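Long-range contact in Nab2 (Chaetomium thermophilum, PDB 4LJ0), which binds polyadenosine RNA through tandem CCCH zinc fingers, three of which make up this fragment: residues 2-13 and 17-29. Sequence-based numbering, arbitrary orientation.
Sequences EQDCKYWPNCAN and AFRHPTMPPCRNG. With ZN (zinc ion), chain F; ZN (zinc ion), chain G; nucleotides of chain C; nucleotides of chain E.
In this CCCH zinc finger, Cys5 and Cys11 meet His20 at a zinc ion that Cys16 completes. The metal is held by Cys5 SG and Cys11 SG, both at 2.3 Å, and by His20 NE2 at 2.0 Å. SG of Cys5 lies anti to its own backbone N (chi1 -179°), which carries the sulfur to the zinc, where it also accepts the N-H of Tyr7; Cys11 SG sits at the edge of the imidazole. Beside the metal, a single bridge of parallel type joins Asp4 to Arg19 through two nearly straight bonds, Arg19 N to Gln3 O (2.8 Å) and Cys5 N to Arg19 O (3.0 Å). The Trp8 indole is sandwiched between two prolines: Pro21 CG makes a CH-pi contact 3.6 Å from the centroid of the six-membered ring, almost on its normal, while Pro9 CB covers the opposite face. Pro25 CG packs on Pro9 CB at 3.7 Å. The adenine of A2 of chain C lies over one face of the Tyr7 ring, and its N7 accepts the N-H of Ala12 (Ala12 N to N7 2.8 Å). Without regular helices or strands around it, the contact ends at Pro25, one residue before Cys26, and Trp8 also touches Thr40 and Leu42, which flank His41; Cys26 and His41 both bind the second zinc.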
loop_
_atom_site.group_PDB
_atom_site.type_symbol
_atom_site.label_atom_id
_atom_site.label_comp_id
_atom_site.label_asym_id
_atom_site.label_seq_id
_atom_site.Cartn_x
_atom_site.Cartn_y
_atom_site.Cartn_z
ATOM N N GLU A 2 12.983 8.266 -0.725
ATOM C CA GLU A 2 12.384 7.787 0.516
ATOM C C GLU A 2 11.138 6.956 0.243
ATOM O O GLU A 2 10.263 7.362 -0.521
ATOM C CB GLU A 2 12.021 8.963 1.423
ATOM C CG GLU A 2 13.217 9.750 1.929
ATOM C CD GLU A 2 14.109 8.936 2.846
ATOM O OE1 GLU A 2 13.643 7.906 3.377
ATOM O OE2 GLU A 2 15.280 9.329 3.034
ATOM N N GLN A 3 11.070 5.791 0.875
ATOM C CA GLN A 3 9.901 4.928 0.790
ATOM C C GLN A 3 9.113 5.011 2.089
ATOM O O GLN A 3 9.695 5.121 3.167
ATOM C CB GLN A 3 10.324 3.481 0.530
ATOM C CG GLN A 3 10.715 3.196 -0.908
ATOM C CD GLN A 3 11.244 1.790 -1.096
ATOM O OE1 GLN A 3 12.453 1.561 -1.057
ATOM N NE2 GLN A 3 10.340 0.837 -1.301
ATOM N N ASP A 4 7.789 4.964 1.981
ATOM C CA ASP A 4 6.922 5.001 3.152
ATOM C C ASP A 4 7.010 3.702 3.931
ATOM O O ASP A 4 6.980 2.619 3.350
ATOM C CB ASP A 4 5.465 5.229 2.741
ATOM C CG ASP A 4 5.223 6.613 2.177
ATOM O OD1 ASP A 4 6.144 7.455 2.235
ATOM O OD2 ASP A 4 4.100 6.858 1.685
ATOM N N CYS A 5 7.110 3.814 5.249
ATOM C CA CYS A 5 6.997 2.647 6.109
ATOM C C CYS A 5 5.608 2.045 5.911
ATOM O O CYS A 5 4.608 2.751 6.016
ATOM C CB CYS A 5 7.206 3.040 7.569
ATOM S SG CYS A 5 7.112 1.659 8.723
ATOM N N LYS A 6 5.544 0.753 5.603
ATOM C CA LYS A 6 4.260 0.102 5.356
ATOM C C LYS A 6 3.601 -0.352 6.656
ATOM O O LYS A 6 2.481 -0.858 6.643
ATOM C CB LYS A 6 4.428 -1.094 4.410
ATOM C CG LYS A 6 5.169 -2.283 5.002
ATOM C CD LYS A 6 5.235 -3.444 4.014
ATOM C CE LYS A 6 5.948 -4.647 4.615
ATOM N NZ LYS A 6 6.037 -5.792 3.664
ATOM N N TYR A 7 4.295 -0.161 7.775
ATOM C CA TYR A 7 3.804 -0.615 9.072
ATOM C C TYR A 7 3.191 0.525 9.873
ATOM O O TYR A 7 2.320 0.302 10.715
ATOM C CB TYR A 7 4.938 -1.266 9.862
ATOM C CG TYR A 7 5.462 -2.517 9.202
ATOM C CD1 TYR A 7 4.725 -3.693 9.226
ATOM C CD2 TYR A 7 6.686 -2.523 8.545
ATOM C CE1 TYR A 7 5.193 -4.843 8.620
ATOM C CE2 TYR A 7 7.164 -3.670 7.937
ATOM C CZ TYR A 7 6.410 -4.826 7.978
ATOM O OH TYR A 7 6.875 -5.973 7.378
ATOM N N TRP A 8 3.656 1.741 9.611
ATOM C CA TRP A 8 3.099 2.925 10.249
ATOM C C TRP A 8 1.598 2.944 9.988
ATOM O O TRP A 8 1.165 2.623 8.884
ATOM C CB TRP A 8 3.756 4.185 9.682
ATOM C CG TRP A 8 3.392 5.424 10.425
ATOM C CD1 TRP A 8 4.062 5.977 11.477
ATOM C CD2 TRP A 8 2.257 6.263 10.187
ATOM N NE1 TRP A 8 3.417 7.108 11.905
ATOM C CE2 TRP A 8 2.307 7.308 11.129
ATOM C CE3 TRP A 8 1.208 6.236 9.265
ATOM C CZ2 TRP A 8 1.346 8.314 11.177
ATOM C CZ3 TRP A 8 0.257 7.237 9.311
ATOM C CH2 TRP A 8 0.331 8.262 10.262
ATOM N N PRO A 9 0.789 3.317 10.996
ATOM C CA PRO A 9 1.114 3.822 12.334
ATOM C C PRO A 9 1.361 2.722 13.367
ATOM O O PRO A 9 1.229 2.977 14.565
ATOM C CB PRO A 9 -0.143 4.608 12.699
ATOM C CG PRO A 9 -1.241 3.825 12.068
ATOM C CD PRO A 9 -0.670 3.258 10.787
ATOM N N ASN A 10 1.716 1.524 12.906
ATOM C CA ASN A 10 2.007 0.404 13.799
ATOM C C ASN A 10 3.405 -0.151 13.571
ATOM O O ASN A 10 3.605 -1.363 13.511
ATOM C CB ASN A 10 0.964 -0.706 13.626
ATOM C CG ASN A 10 -0.424 -0.270 14.047
ATOM O OD1 ASN A 10 -1.378 -0.353 13.273
ATOM N ND2 ASN A 10 -0.543 0.206 15.280
ATOM N N CYS A 11 4.370 0.752 13.442
ATOM C CA CYS A 11 5.758 0.372 13.250
ATOM C C CYS A 11 6.404 0.052 14.596
ATOM O O CYS A 11 6.358 0.863 15.520
ATOM C CB CYS A 11 6.517 1.499 12.555
ATOM S SG CYS A 11 8.228 1.081 12.184
ATOM N N ALA A 12 7.011 -1.128 14.692
ATOM C CA ALA A 12 7.584 -1.613 15.946
ATOM C C ALA A 12 9.104 -1.456 16.002
ATOM O O ALA A 12 9.733 -1.832 16.992
ATOM C CB ALA A 12 7.208 -3.068 16.151
ATOM N N ASN A 13 9.691 -0.911 14.941
ATOM C CA ASN A 13 11.135 -0.716 14.880
ATOM C C ASN A 13 11.480 0.734 15.211
ATOM O O ASN A 13 11.286 1.618 14.379
ATOM C CB ASN A 13 11.658 -1.079 13.490
ATOM C CG ASN A 13 13.175 -1.034 13.399
ATOM O OD1 ASN A 13 13.853 -0.501 14.279
ATOM N ND2 ASN A 13 13.715 -1.588 12.319
ATOM N N ALA A 17 14.097 3.135 9.217
ATOM C CA ALA A 17 14.682 4.135 8.331
ATOM C C ALA A 17 13.716 4.543 7.224
ATOM O O ALA A 17 14.004 5.447 6.442
ATOM C CB ALA A 17 15.966 3.608 7.731
ATOM N N PHE A 18 12.576 3.868 7.148
ATOM C CA PHE A 18 11.565 4.218 6.161
ATOM C C PHE A 18 10.796 5.444 6.643
ATOM O O PHE A 18 10.813 5.775 7.828
ATOM C CB PHE A 18 10.631 3.031 5.902
ATOM C CG PHE A 18 11.293 1.898 5.159
ATOM C CD1 PHE A 18 12.149 1.029 5.816
ATOM C CD2 PHE A 18 11.065 1.708 3.807
ATOM C CE1 PHE A 18 12.764 -0.009 5.139
ATOM C CE2 PHE A 18 11.675 0.672 3.122
ATOM C CZ PHE A 18 12.527 -0.188 3.791
ATOM N N ARG A 19 10.131 6.119 5.714
ATOM C CA ARG A 19 9.480 7.390 6.006
ATOM C C ARG A 19 8.258 7.219 6.905
ATOM O O ARG A 19 7.343 6.459 6.585
ATOM C CB ARG A 19 9.066 8.061 4.696
ATOM C CG ARG A 19 8.824 9.553 4.798
ATOM C CD ARG A 19 8.286 10.088 3.483
ATOM N NE ARG A 19 8.453 11.532 3.355
ATOM C CZ ARG A 19 8.084 12.233 2.287
ATOM N NH1 ARG A 19 7.524 11.625 1.249
ATOM N NH2 ARG A 19 8.276 13.545 2.256
ATOM N N HIS A 20 8.261 7.918 8.037
ATOM C CA HIS A 20 7.083 8.023 8.894
ATOM C C HIS A 20 6.571 9.457 8.837
ATOM O O HIS A 20 7.370 10.392 8.910
ATOM C CB HIS A 20 7.427 7.692 10.347
ATOM C CG HIS A 20 7.897 6.288 10.559
ATOM N ND1 HIS A 20 7.977 5.714 11.810
ATOM C CD2 HIS A 20 8.317 5.343 9.685
ATOM C CE1 HIS A 20 8.423 4.478 11.697
ATOM N NE2 HIS A 20 8.640 4.228 10.418
ATOM N N PRO A 21 5.243 9.644 8.705
ATOM C CA PRO A 21 4.689 11.000 8.800
ATOM C C PRO A 21 5.104 11.679 10.097
ATOM O O PRO A 21 5.267 11.008 11.117
ATOM C CB PRO A 21 3.177 10.761 8.788
ATOM C CG PRO A 21 3.007 9.495 8.037
ATOM C CD PRO A 21 4.208 8.651 8.362
ATOM N N THR A 22 5.276 12.995 10.058
ATOM C CA THR A 22 5.697 13.739 11.237
ATOM C C THR A 22 4.616 13.712 12.310
ATOM O O THR A 22 4.891 13.422 13.473
ATOM C CB THR A 22 6.017 15.205 10.887
ATOM O OG1 THR A 22 6.897 15.250 9.758
ATOM C CG2 THR A 22 6.669 15.913 12.069
ATOM N N MET A 23 3.382 14.011 11.915
ATOM C CA MET A 23 2.280 14.117 12.864
ATOM C C MET A 23 1.702 12.755 13.220
ATOM O O MET A 23 1.527 11.912 12.341
ATOM C CB MET A 23 1.175 14.996 12.282
ATOM C CG MET A 23 1.608 16.429 12.070
ATOM S SD MET A 23 2.048 17.204 13.633
ATOM C CE MET A 23 0.424 17.441 14.345
ATOM N N PRO A 24 1.385 12.539 14.509
ATOM C CA PRO A 24 0.794 11.252 14.886
ATOM C C PRO A 24 -0.533 11.043 14.166
ATOM O O PRO A 24 -1.131 12.014 13.706
ATOM C CB PRO A 24 0.547 11.388 16.395
ATOM C CG PRO A 24 1.252 12.627 16.825
ATOM C CD PRO A 24 1.376 13.499 15.628
ATOM N N PRO A 25 -0.993 9.791 14.072
ATOM C CA PRO A 25 -2.272 9.516 13.408
ATOM C C PRO A 25 -3.436 10.086 14.208
ATOM O O PRO A 25 -3.378 10.091 15.436
ATOM C CB PRO A 25 -2.326 7.987 13.381
ATOM C CG PRO A 25 -1.500 7.565 14.547
ATOM C CD PRO A 25 -0.398 8.576 14.655
ATOM N N CYS A 26 -4.472 10.574 13.531
ATOM C CA CYS A 26 -5.635 11.108 14.228
ATOM C C CYS A 26 -6.473 9.981 14.814
ATOM O O CYS A 26 -6.888 9.075 14.091
ATOM C CB CYS A 26 -6.500 11.945 13.285
ATOM S SG CYS A 26 -7.892 12.721 14.135
ATOM N N ARG A 27 -6.731 10.049 16.119
ATOM C CA ARG A 27 -7.500 9.021 16.811
ATOM C C ARG A 27 -9.010 9.190 16.619
ATOM O O ARG A 27 -9.792 8.427 17.185
ATOM C CB ARG A 27 -7.185 9.021 18.309
ATOM C CG ARG A 27 -5.778 8.577 18.685
ATOM C CD ARG A 27 -5.741 8.191 20.166
ATOM N NE ARG A 27 -4.431 8.371 20.788
ATOM C CZ ARG A 27 -3.446 7.477 20.745
ATOM N NH1 ARG A 27 -3.604 6.332 20.093
ATOM N NH2 ARG A 27 -2.294 7.733 21.348
ATOM N N ASN A 28 -9.420 10.191 15.841
ATOM C CA ASN A 28 -10.822 10.306 15.423
ATOM C C ASN A 28 -11.097 9.454 14.189
ATOM O O ASN A 28 -12.243 9.333 13.752
ATOM C CB ASN A 28 -11.193 11.757 15.104
ATOM C CG ASN A 28 -11.202 12.652 16.330
ATOM O OD1 ASN A 28 -11.404 12.191 17.448
ATOM N ND2 ASN A 28 -10.990 13.948 16.118
ATOM N N GLY A 29 -10.040 8.877 13.624
ATOM C CA GLY A 29 -10.145 8.112 12.391
ATOM C C GLY A 29 -9.806 8.953 11.170
ATOM O O GLY A 29 -9.705 10.177 11.253
HETATM ZN ZN ZN F . 8.639 2.264 10.275
HETATM ZN ZN ZN G . -8.447 14.580 12.913
ATOM P P A C 2 7.470 -10.878 11.149
ATOM O OP1 A C 2 7.781 -12.323 11.311
ATOM O OP2 A C 2 6.739 -10.417 9.943
ATOM O "O5'" A C 2 6.638 -10.423 12.428
ATOM C "C5'" A C 2 6.701 -9.082 12.900
ATOM C "C4'" A C 2 5.336 -8.551 13.254
ATOM O "O4'" A C 2 5.473 -7.163 13.658
ATOM C "C3'" A C 2 4.326 -8.560 12.113
ATOM O "O3'" A C 2 3.010 -8.737 12.635
ATOM C "C2'" A C 2 4.480 -7.164 11.514
ATOM O "O2'" A C 2 3.345 -6.699 10.818
ATOM C "C1'" A C 2 4.773 -6.320 12.756
ATOM N N9 A C 2 5.626 -5.153 12.517
ATOM C C8 A C 2 5.460 -3.893 13.036
ATOM N N7 A C 2 6.396 -3.047 12.683
ATOM C C5 A C 2 7.244 -3.798 11.887
ATOM C C6 A C 2 8.432 -3.476 11.207
ATOM N N6 A C 2 8.983 -2.261 11.221
ATOM N N1 A C 2 9.041 -4.454 10.501
ATOM C C2 A C 2 8.487 -5.672 10.487
ATOM N N3 A C 2 7.378 -6.094 11.089
ATOM C C4 A C 2 6.792 -5.101 11.782
ATOM P P A E 2 1.073 10.550 23.084
ATOM O OP1 A E 2 1.132 10.804 24.547
ATOM O OP2 A E 2 1.941 9.502 22.487
ATOM O "O5'" A E 2 -0.440 10.231 22.704
ATOM C "C5'" A E 2 -1.063 10.872 21.596
ATOM C "C4'" A E 2 -1.601 12.229 21.970
ATOM O "O4'" A E 2 -2.234 12.822 20.803
ATOM C "C3'" A E 2 -2.657 12.224 23.073
ATOM O "O3'" A E 2 -2.542 13.406 23.865
ATOM C "C2'" A E 2 -3.964 12.249 22.288
ATOM O "O2'" A E 2 -5.065 12.776 22.997
ATOM C "C1'" A E 2 -3.584 13.124 21.095
ATOM N N9 A E 2 -4.387 12.884 19.893
ATOM C C8 A E 2 -4.203 11.952 18.900
ATOM N N7 A E 2 -5.108 12.012 17.952
ATOM C C5 A E 2 -5.936 13.056 18.346
ATOM C C6 A E 2 -7.087 13.634 17.779
ATOM N N6 A E 2 -7.638 13.225 16.635
ATOM N N1 A E 2 -7.665 14.663 18.437
ATOM C C2 A E 2 -7.122 15.080 19.586
ATOM N N3 A E 2 -6.046 14.621 20.218
ATOM C C4 A E 2 -5.495 13.604 19.536
#